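Local atomic coordinates of putative oxygenase (Streptomyces viridochromogenes Tue57, PDB entry 4XAA), a protein that is a putative oxygenase of orthosomycin biosynthesis in the phytanoyl-CoA dioxygenase family, probably iron- and 2-oxoglutarate-dependent. Residues A[157-162]-A[193-198]. Residues are numbered along the deposited sequence; the frame is centred on the assembly and turned at random.
Sequences PGSHLL and RLVHGS. With NI (nickel (II) ion), chain B.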
loop_
_atom_site.group_PDB
_atom_site.type_symbol
_atom_site.label_atom_id
_atom_site.label_comp_id
_atom_site.label_asym_id
_atom_site.label_seq_id
_atom_site.Cartn_x
_atom_site.Cartn_y
_atom_site.Cartn_z
ATOM N N PRO A 157 1.965 -5.216 15.069
ATOM C CA PRO A 157 0.955 -6.283 15.090
ATOM C C PRO A 157 -0.084 -6.061 16.164
ATOM O O PRO A 157 0.282 -5.757 17.288
ATOM C CB PRO A 157 1.770 -7.543 15.405
ATOM C CG PRO A 157 3.160 -7.207 15.025
ATOM C CD PRO A 157 3.316 -5.741 15.298
ATOM N N GLY A 158 -1.356 -6.221 15.829
ATOM C CA GLY A 158 -2.414 -6.048 16.805
ATOM C C GLY A 158 -2.881 -4.613 16.997
ATOM O O GLY A 158 -3.859 -4.374 17.695
ATOM N N SER A 159 -2.217 -3.651 16.370
ATOM C CA SER A 159 -2.496 -2.250 16.704
ATOM C C SER A 159 -3.834 -1.767 16.116
ATOM O O SER A 159 -4.492 -0.910 16.683
ATOM C CB SER A 159 -1.345 -1.351 16.260
ATOM O OG SER A 159 -1.055 -1.488 14.882
ATOM N N HIS A 160 -4.263 -2.347 15.008
ATOM C CA HIS A 160 -5.595 -2.052 14.476
ATOM C C HIS A 160 -6.712 -2.314 15.499
ATOM O O HIS A 160 -7.833 -1.856 15.328
ATOM C CB HIS A 160 -5.864 -2.885 13.217
ATOM C CG HIS A 160 -5.933 -4.357 13.484
ATOM N ND1 HIS A 160 -4.942 -5.035 14.155
ATOM C CD2 HIS A 160 -6.883 -5.276 13.184
ATOM C CE1 HIS A 160 -5.271 -6.313 14.254
ATOM N NE2 HIS A 160 -6.439 -6.486 13.661
ATOM N N LEU A 161 -6.414 -3.061 16.557
ATOM C CA LEU A 161 -7.454 -3.400 17.521
ATOM C C LEU A 161 -7.539 -2.375 18.648
ATOM O O LEU A 161 -8.519 -2.352 19.383
ATOM C CB LEU A 161 -7.217 -4.809 18.088
ATOM C CG LEU A 161 -7.381 -5.952 17.070
ATOM C CD1 LEU A 161 -6.860 -7.265 17.625
ATOM C CD2 LEU A 161 -8.809 -6.104 16.670
ATOM N N LEU A 162 -6.517 -1.532 18.780
ATOM C CA LEU A 162 -6.489 -0.498 19.833
ATOM C C LEU A 162 -7.591 0.554 19.671
ATOM O O LEU A 162 -8.058 0.803 18.564
ATOM C CB LEU A 162 -5.131 0.190 19.847
ATOM C CG LEU A 162 -3.985 -0.769 20.140
ATOM C CD1 LEU A 162 -2.663 -0.057 19.935
ATOM C CD2 LEU A 162 -4.108 -1.307 21.556
ATOM N N ARG A 193 -6.912 0.566 10.403
ATOM C CA ARG A 193 -6.697 0.993 11.777
ATOM C C ARG A 193 -5.298 0.650 12.242
ATOM O O ARG A 193 -4.906 0.949 13.368
ATOM C CB ARG A 193 -7.716 0.340 12.714
ATOM C CG ARG A 193 -9.167 0.670 12.438
ATOM C CD ARG A 193 -10.083 -0.012 13.437
ATOM N NE ARG A 193 -9.790 0.362 14.818
ATOM C CZ ARG A 193 -10.288 1.443 15.420
ATOM N NH1 ARG A 193 -11.099 2.260 14.760
ATOM N NH2 ARG A 193 -9.968 1.717 16.680
ATOM N N LEU A 194 -4.544 -0.006 11.373
ATOM C CA LEU A 194 -3.241 -0.513 11.761
ATOM C C LEU A 194 -2.209 0.613 11.880
ATOM O O LEU A 194 -2.132 1.498 11.028
ATOM C CB LEU A 194 -2.775 -1.569 10.758
ATOM C CG LEU A 194 -1.381 -2.158 10.965
ATOM C CD1 LEU A 194 -1.388 -3.218 12.059
ATOM C CD2 LEU A 194 -0.870 -2.726 9.646
ATOM N N VAL A 195 -1.416 0.570 12.947
ATOM C CA VAL A 195 -0.283 1.483 13.093
ATOM C C VAL A 195 0.845 0.981 12.202
ATOM O O VAL A 195 1.293 -0.150 12.338
ATOM C CB VAL A 195 0.182 1.586 14.535
ATOM C CG1 VAL A 195 1.403 2.479 14.627
ATOM C CG2 VAL A 195 -0.936 2.102 15.388
ATOM N N HIS A 196 1.264 1.817 11.261
ATOM C CA HIS A 196 2.168 1.380 10.209
ATOM C C HIS A 196 2.880 2.571 9.595
ATOM O O HIS A 196 2.425 3.708 9.709
ATOM C CB HIS A 196 1.410 0.599 9.130
ATOM C CG HIS A 196 0.426 1.427 8.361
ATOM N ND1 HIS A 196 -0.824 1.748 8.851
ATOM C CD2 HIS A 196 0.508 2.002 7.137
ATOM C CE1 HIS A 196 -1.465 2.491 7.967
ATOM N NE2 HIS A 196 -0.679 2.658 6.918
ATOM N N GLY A 197 4.013 2.288 8.960
ATOM C CA GLY A 197 4.804 3.283 8.258
ATOM C C GLY A 197 5.730 2.557 7.305
ATOM O O GLY A 197 5.502 1.391 6.982
ATOM N N SER A 198 6.769 3.238 6.841
ATOM C CA SER A 198 7.801 2.590 6.036
ATOM C C SER A 198 9.066 3.431 6.123
ATOM O O SER A 198 8.991 4.651 6.205
ATOM C CB SER A 198 7.350 2.414 4.577
ATOM O OG SER A 198 7.041 3.665 3.964
HETATM NI NI NI B . -0.983 4.197 5.316
HETATM O O HOH W 1 -1.784 2.717 3.866
HETATM O O HOH W 2 1.103 4.302 3.838
HETATM O O HOH W 3 -0.818 5.523 3.373
#
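Beside the metal site of this double-stranded beta-helix, the 3-10 turn S159-H160-L161 packs against R193, L194 and V195, the residues leading into the strand of the metal ligand H196. R193 lies along the turn and, with the edge of its guanidinium, grips H160 O within it and L162 O just after it. NE donates to H160 O at 3.0 Å. NH2 donates to L162 O at 2.8 Å, and both acceptors lie near the guanidinium plane. A bend at chi3 (59°) swings the flat group round to reach them. The NH2 also forms a salt bridge with D164 and NH1 bonds V131 O, so several partners fix the rotation of the buried charge. Next to these bonds H160 CB rests on the R193-L194 backbone, 3.7 Å from L194 N, while the imidazole leads away and its NE2 bonds R16 O. H160 CA also directs a C-H...O contact at R193 O (3.3 Å).

S159 OG, set between its own backbone N and carbonyl carbon (chi1 56°), is thereby turned toward V195 and accepts its N-H (OG to V195 N 2.8 Å); it is also hydrogen-bonded to V156 O. L194 CD1 touches the same oxygen, and V195 CG2 packs on S159 CB at 3.6 Å. The next link leads to the metal: H196 ND1 donates to L194 O at 2.6 Å, in its own ring plane but from above the carbonyl plane, consistent with a second-shell role in holding the imidazole's rotation, with NE2 on the nickel. H125, D127 and three waters complete the coordination, the two histidines and aspartate forming the facial triad that in relatives holds iron.

V168 and V171 of helix 168-174 pack on V195, and V171 also meets S159 and L162, while strand 196-198 runs between strands 122-125 and 153-155 of the smaller sheet.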